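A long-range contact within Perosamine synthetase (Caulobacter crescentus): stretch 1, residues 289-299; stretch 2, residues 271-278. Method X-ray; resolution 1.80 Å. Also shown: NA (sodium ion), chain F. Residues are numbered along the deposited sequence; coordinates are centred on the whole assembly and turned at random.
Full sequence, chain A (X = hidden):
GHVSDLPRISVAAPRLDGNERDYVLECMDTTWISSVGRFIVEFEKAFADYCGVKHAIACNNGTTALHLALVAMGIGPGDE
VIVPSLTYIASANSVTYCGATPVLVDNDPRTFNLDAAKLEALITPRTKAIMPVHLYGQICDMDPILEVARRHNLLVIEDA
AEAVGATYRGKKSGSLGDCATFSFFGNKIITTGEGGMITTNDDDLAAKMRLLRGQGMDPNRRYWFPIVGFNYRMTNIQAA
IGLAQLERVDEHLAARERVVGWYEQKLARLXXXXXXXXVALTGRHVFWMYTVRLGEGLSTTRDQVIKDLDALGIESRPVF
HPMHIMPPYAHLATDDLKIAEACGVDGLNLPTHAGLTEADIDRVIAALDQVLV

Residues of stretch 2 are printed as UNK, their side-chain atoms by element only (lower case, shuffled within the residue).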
ATOM      1  N   MET A 289       7.794  17.444 -15.641  1.00  8.65           N
ATOM      2  CA  MET A 289       8.356  18.666 -15.100  1.00 10.59           C
ATOM      3  C   MET A 289       9.305  19.217 -16.129  1.00  8.71           C
ATOM      4  O   MET A 289      10.055  18.424 -16.735  1.00 14.05           O
ATOM      5  CB  MET A 289       9.234  18.268 -13.924  1.00 15.56           C
ATOM      6  CG  MET A 289       8.396  17.592 -12.861  1.00 24.90           C
ATOM      7  SD  MET A 289       8.317  18.548 -11.400  1.00 39.92           S
ATOM      8  CE  MET A 289       9.449  17.465 -10.502  1.00 27.43           C
ATOM      9  N   TYR A 290       9.266  20.545 -16.281  1.00  9.91           N
ATOM     10  CA  TYR A 290      10.179  21.312 -17.140  1.00  9.87           C
ATOM     11  C   TYR A 290      11.461  21.626 -16.334  1.00 11.67           C
ATOM     12  O   TYR A 290      11.401  22.347 -15.329  1.00 19.02           O
ATOM     13  CB  TYR A 290       9.475  22.563 -17.676  1.00  7.53           C
ATOM     14  CG  TYR A 290      10.262  23.280 -18.712  1.00 12.81           C
ATOM     15  CD1 TYR A 290      11.293  24.197 -18.332  1.00 10.44           C
ATOM     16  CD2 TYR A 290      10.000  23.056 -20.072  1.00 15.50           C
ATOM     17  CE1 TYR A 290      12.025  24.905 -19.314  1.00  7.47           C
ATOM     18  CE2 TYR A 290      10.721  23.772 -21.061  1.00 13.75           C
ATOM     19  CZ  TYR A 290      11.738  24.652 -20.680  1.00 19.33           C
ATOM     20  OH  TYR A 290      12.411  25.296 -21.706  1.00 15.88           O
ATOM     21  N   THR A 291      12.565  20.947 -16.694  1.00  9.89           N
ATOM     22  CA  THR A 291      13.791  20.955 -15.904  1.00  2.90           C
ATOM     23  C   THR A 291      14.961  21.686 -16.571  1.00 15.32           C
ATOM     24  O   THR A 291      15.387  21.309 -17.650  1.00 18.94           O
ATOM     25  CB  THR A 291      14.182  19.463 -15.471  1.00 10.46           C
ATOM     26  OG1 THR A 291      13.099  18.813 -14.775  1.00 16.17           O
ATOM     27  CG2 THR A 291      15.439  19.376 -14.570  1.00  2.86           C
ATOM     28  N   VAL A 292      15.468  22.750 -15.940  1.00 15.53           N
ATOM     29  CA  VAL A 292      16.629  23.452 -16.482  1.00 19.94           C
ATOM     30  C   VAL A 292      17.826  23.140 -15.576  1.00  9.83           C
ATOM     31  O   VAL A 292      17.647  22.642 -14.449  1.00 12.42           O
ATOM     32  CB  VAL A 292      16.507  25.011 -16.443  1.00  5.99           C
ATOM     33  CG1 VAL A 292      15.466  25.589 -17.387  1.00  7.69           C
ATOM     34  CG2 VAL A 292      16.304  25.566 -15.054  1.00 16.35           C
ATOM     35  N   ARG A 293      19.031  23.465 -16.056  1.00 10.52           N
ATOM     36  CA  ARG A 293      20.243  23.355 -15.250  1.00 11.66           C
ATOM     37  C   ARG A 293      20.727  24.787 -15.293  1.00 10.72           C
ATOM     38  O   ARG A 293      20.748  25.471 -16.341  1.00 11.95           O
ATOM     39  CB  ARG A 293      21.310  22.358 -15.748  1.00  6.00           C
ATOM     40  CG  ARG A 293      20.697  20.964 -15.897  1.00 53.13           C
ATOM     41  CD  ARG A 293      21.682  19.932 -16.440  1.00 20.01           C
ATOM     42  NE  ARG A 293      22.878  19.913 -15.629  1.00 11.65           N
ATOM     43  CZ  ARG A 293      23.990  19.213 -15.872  1.00 15.30           C
ATOM     44  NH1 ARG A 293      24.057  18.410 -16.920  1.00 20.09           N
ATOM     45  NH2 ARG A 293      25.044  19.335 -15.061  1.00 11.35           N
ATOM     46  N   LEU A 294      20.963  25.266 -14.086  1.00 13.60           N
ATOM     47  CA  LEU A 294      21.403  26.616 -13.898  1.00 11.89           C
ATOM     48  C   LEU A 294      22.729  26.786 -14.585  1.00  7.32           C
ATOM     49  O   LEU A 294      23.564  25.864 -14.637  1.00 14.48           O
ATOM     50  CB  LEU A 294      21.507  26.955 -12.409  1.00 24.90           C
ATOM     51  CG  LEU A 294      20.153  26.888 -11.704  1.00 14.16           C
ATOM     52  CD1 LEU A 294      20.245  27.883 -10.595  1.00 28.37           C
ATOM     53  CD2 LEU A 294      18.936  27.156 -12.601  1.00 15.86           C
ATOM     54  N   GLY A 295      22.910  28.019 -15.053  1.00 13.11           N
ATOM     55  CA  GLY A 295      24.118  28.420 -15.756  1.00 26.09           C
ATOM     56  C   GLY A 295      25.267  28.383 -14.774  1.00 13.98           C
ATOM     57  O   GLY A 295      25.133  28.754 -13.594  1.00 11.79           O
ATOM     58  N   GLU A 296      26.412  27.926 -15.256  1.00 19.73           N
ATOM     59  CA  GLU A 296      27.544  27.808 -14.343  1.00 27.68           C
ATOM     60  C   GLU A 296      28.056  29.167 -13.922  1.00 93.08           C
ATOM     61  O   GLU A 296      28.704  29.340 -12.895  1.00 20.17           O
ATOM     62  CB  GLU A 296      28.686  27.036 -14.984  1.00 47.31           C
ATOM     63  CG  GLU A 296      28.326  26.438 -16.311  1.00 28.45           C
ATOM     64  CD  GLU A 296      29.533  25.840 -17.059  1.00 99.89           C
ATOM     65  OE1 GLU A 296      30.481  26.615 -17.347  1.00 99.89           O
ATOM     66  OE2 GLU A 296      29.529  24.615 -17.363  1.00 99.89           O
ATOM     67  N   GLY A 297      27.772  30.132 -14.775  1.00 17.32           N
ATOM     68  CA  GLY A 297      28.215  31.495 -14.574  1.00 17.15           C
ATOM     69  C   GLY A 297      27.525  32.159 -13.434  1.00 14.53           C
ATOM     70  O   GLY A 297      27.971  33.201 -12.996  1.00 18.07           O
ATOM     71  N   LEU A 298      26.397  31.623 -12.982  1.00 11.97           N
ATOM     72  CA  LEU A 298      25.687  32.312 -11.895  1.00 23.18           C
ATOM     73  C   LEU A 298      26.516  32.417 -10.638  1.00 11.13           C
ATOM     74  O   LEU A 298      27.465  31.646 -10.497  1.00 13.75           O
ATOM     75  CB  LEU A 298      24.350  31.616 -11.603  1.00 12.81           C
ATOM     76  CG  LEU A 298      23.453  31.667 -12.856  1.00 10.00           C
ATOM     77  CD1 LEU A 298      22.241  30.874 -12.452  1.00  8.73           C
ATOM     78  CD2 LEU A 298      22.956  33.037 -13.227  1.00 10.17           C
ATOM     79  N   SER A 299      26.200  33.359  -9.749  1.00 19.78           N
ATOM     80  CA  SER A 299      26.910  33.506  -8.447  1.00 14.04           C
ATOM     81  C   SER A 299      26.011  32.817  -7.395  1.00 14.16           C
ATOM     82  O   SER A 299      26.455  32.172  -6.444  1.00 15.51           O
ATOM     83  CB  SER A 299      27.080  35.000  -8.042  1.00 11.46           C
ATOM     84  OG  SER A 299      25.820  35.601  -7.708  1.00 16.69           O
ATOM     85  N   UNK A 271      18.389  34.149 -21.322  1.00 12.96           N
ATOM     86  CA  UNK A 271      19.679  33.936 -21.971  1.00 11.41           C
ATOM     87  C   UNK A 271      20.471  32.740 -21.482  1.00 18.68           C
ATOM     88  O   UNK A 271      19.917  31.651 -21.314  1.00 13.24           O
ATOM     89  N   UNK A 272      21.785  32.912 -21.294  1.00 16.37           N
ATOM     90  CA  UNK A 272      22.570  31.758 -20.882  1.00  7.42           C
ATOM     91  C   UNK A 272      22.438  31.415 -19.395  1.00 12.09           C
ATOM     92  O   UNK A 272      23.138  30.508 -18.893  1.00 10.49           O
ATOM     93  o   UNK A 272      24.290  33.491 -19.514  1.00 16.19           O
ATOM     94  n   UNK A 272      26.187  32.783 -20.513  1.00 18.34           N
ATOM     95  c   UNK A 272      24.055  31.896 -21.312  1.00 11.81           C
ATOM     96  c   UNK A 272      24.860  32.788 -20.360  1.00 22.23           C
ATOM     97  N   UNK A 273      21.546  32.117 -18.694  1.00  8.58           N
ATOM     98  CA  UNK A 273      21.403  31.845 -17.272  1.00  8.48           C
ATOM     99  C   UNK A 273      20.802  30.519 -16.830  1.00 17.78           C
ATOM    100  O   UNK A 273      20.978  30.065 -15.675  1.00 14.99           O
ATOM    101  n   UNK A 273      20.078  35.998 -16.594  1.00 17.97           N
ATOM    102  c   UNK A 273      19.095  36.698 -16.014  1.00 14.22           C
ATOM    103  c   UNK A 273      21.834  34.197 -16.664  1.00 12.45           C
ATOM    104  c   UNK A 273      21.247  35.420 -15.925  1.00 18.92           C
ATOM    105  c   UNK A 273      20.839  33.026 -16.578  1.00  6.99           C
ATOM    106  n   UNK A 273      18.117  37.145 -16.793  1.00 18.76           N
ATOM    107  n   UNK A 273      19.067  36.943 -14.695  1.00  9.29           N
ATOM    108  N   UNK A 274      20.129  29.891 -17.789  1.00  8.56           N
ATOM    109  CA  UNK A 274      19.643  28.531 -17.646  1.00  6.42           C
ATOM    110  C   UNK A 274      19.973  27.740 -18.885  1.00 25.70           C
ATOM    111  O   UNK A 274      20.161  28.307 -19.958  1.00 18.39           O
ATOM    112  c   UNK A 274      17.528  29.181 -18.807  1.00 15.96           C
ATOM    113  c   UNK A 274      18.129  28.481 -17.562  1.00 11.64           C
ATOM    114  c   UNK A 274      17.706  29.099 -16.281  1.00  9.30           C
ATOM    115  N   UNK A 275      19.926  26.423 -18.760  1.00 11.44           N
ATOM    116  CA  UNK A 275      20.109  25.551 -19.905  1.00 30.97           C
ATOM    117  C   UNK A 275      18.809  24.797 -20.020  1.00  7.42           C
ATOM    118  O   UNK A 275      18.402  24.065 -19.100  1.00 10.40           O
ATOM    119  c   UNK A 275      21.078  23.507 -20.759  1.00 27.63           C
ATOM    120  c   UNK A 275      21.167  24.514 -19.658  1.00 40.18           C
ATOM    121  o   UNK A 275      22.437  25.161 -19.708  1.00 19.63           O
ATOM    122  N   UNK A 276      18.097  25.039 -21.114  1.00  5.85           N
ATOM    123  CA  UNK A 276      16.766  24.408 -21.260  1.00  9.33           C
ATOM    124  C   UNK A 276      16.839  22.876 -21.403  1.00 21.80           C
ATOM    125  O   UNK A 276      17.819  22.373 -21.954  1.00 10.30           O
ATOM    126  c   UNK A 276      16.099  25.115 -25.015  1.00 88.30           C
ATOM    127  c   UNK A 276      16.058  24.958 -22.503  1.00  9.84           C
ATOM    128  c   UNK A 276      16.775  24.504 -23.775  1.00 21.84           C
ATOM    129  n   UNK A 276      15.199  27.288 -23.904  1.00 48.27           N
ATOM    130  c   UNK A 276      16.076  26.649 -24.952  1.00 99.89           C
ATOM    131  N   UNK A 277      15.796  22.160 -20.970  1.00 11.00           N
ATOM    132  CA  UNK A 277      15.831  20.716 -21.076  1.00  4.99           C
ATOM    133  C   UNK A 277      16.040  20.213 -22.510  1.00 24.11           C
ATOM    134  O   UNK A 277      15.288  20.567 -23.400  1.00  7.43           O
ATOM    135  c   UNK A 277      14.457  20.287 -20.575  1.00  7.70           C
ATOM    136  c   UNK A 277      14.449  22.637 -20.567  1.00  6.87           C
ATOM    137  c   UNK A 277      13.518  21.419 -20.853  1.00  5.94           C
ATOM    138  N   UNK A 278      17.028  19.359 -22.737  1.00 17.01           N
ATOM    139  CA  UNK A 278      17.216  18.854 -24.091  1.00 11.62           C
ATOM    140  C   UNK A 278      16.127  17.819 -24.341  1.00  8.92           C
ATOM    141  O   UNK A 278      15.743  16.999 -23.474  1.00 13.37           O
ATOM    142  n   UNK A 278      19.132  15.956 -27.040  1.00 17.15           N
ATOM    143  c   UNK A 278      18.595  18.186 -24.180  1.00 19.15           C
ATOM    144  n   UNK A 278      18.930  18.059 -26.667  1.00 26.72           N
ATOM    145  c   UNK A 278      18.831  17.429 -25.446  1.00 34.92           C
ATOM    146  c   UNK A 278      18.975  16.100 -25.684  1.00 10.18           C
ATOM    147  c   UNK A 278      19.104  17.150 -27.610  1.00 14.52           C
TER
HETATM  148 NA    NA F 373      28.180  29.273 -10.421  1.00 42.67          NA
HETATM  149  O   HOH W   1      18.285  21.183 -18.682  1.00 12.51           O
HETATM  150  O   HOH W   2      23.786  24.632 -17.378  1.00 28.57           O
HETATM  151  O   HOH W   3      30.174  30.735 -10.093  1.00 44.67           O
HETATM  152  O   HOH W   4      26.904  29.016  -7.908  1.00 21.34           O
HETATM  153  O   HOH W   5      25.993  28.127 -11.449  1.00 22.38           O

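Position 271 has backbone atoms and nothing more. Its phi of 52° is a value that favours a residue without a side chain, and it lies out of reach of stretch 1; it is glycine, G271.

Position 272 carries two carbons, the second bearing one oxygen and one nitrogen, which is a carboxamide on a single methylene carbon. The side chain stays out of contact range of stretch 1, so contact falls to the backbone: the O of 272 lies 3.9 Å from G295 CA. This is asparagine, N272. An ideal CB on G295 would stand 2.7 Å from N272 O, a clash that the bare glycine avoids.

At position 273, three carbons lead to a nitrogen and then to a carbon holding two further nitrogens, a guanidinium group. The end of the side chain leads away from stretch 1, but one of its carbons lies against L298. The residue is arginine, R273, and the aliphatic part makes the packing, with R273 CG 3.8 Å from L298 CD2. Its backbone also contributes, as G295 N donates a hydrogen bond to R273 O at 2.9 Å.

Position 274 has three side-chain carbons, one carrying the other two, and its CB meets V292 CG1 at 3.9 Å. This branching at CB, with no polar atom, identifies valine, V274. It pairs with L294 in the antiparallel strands, and both side chains lie on the same face of the sheet, where V274 CG1 is 4.3 Å from L294 CD2.

Position 275 is again branched at CB, but its branches are one oxygen and one carbon. It forms a hydrogen-bonded pair with R293, in which the N of 275 donates to R293 O at 2.7 Å. The residue is threonine, T275. In return, R293 N donates to T275 O at 3.2 Å. Water 2 extends the link, lying 2.7 Å from T275 OG1 and donating to L294 O at 3.0 Å.

Position 276 has four carbons in a row ending in nitrogen. Its CA-to-CB bond points away overall, yet the CB of 276 still lies 3.7 Å from Y290 OH. This is lysine, K276.

At position 277, three carbons close a ring onto the backbone nitrogen, and this ring covers one face of Y290. The residue is proline, P277, with P277 CG 3.8 Å from the Y290 ring centroid in a CH-pi contact and P277 CD 3.4 Å from Y290 CZ. P277 CB approaches T291 O at 3.2 Å.

Position 278 shows one carbon followed by a five-membered ring of three carbons and two nitrogens. Its CA-to-CB bond points away from stretch 1, with which it makes no contact. This is histidine, H278.

The contact works through a short antiparallel pairing whose three backbone hydrogen bonds fix the register, with apolar packing at both ends: P277 against Y290, and R273 against L298. Beyond the strand, a type I turn from G295 to L298 is closed by L298 N donating to G295 O at 3.2 Å, and the sodium ion is bound by E296 O and L298 O, each at 2.5 Å.

Stretch 2 271-278: GNRVTKPH
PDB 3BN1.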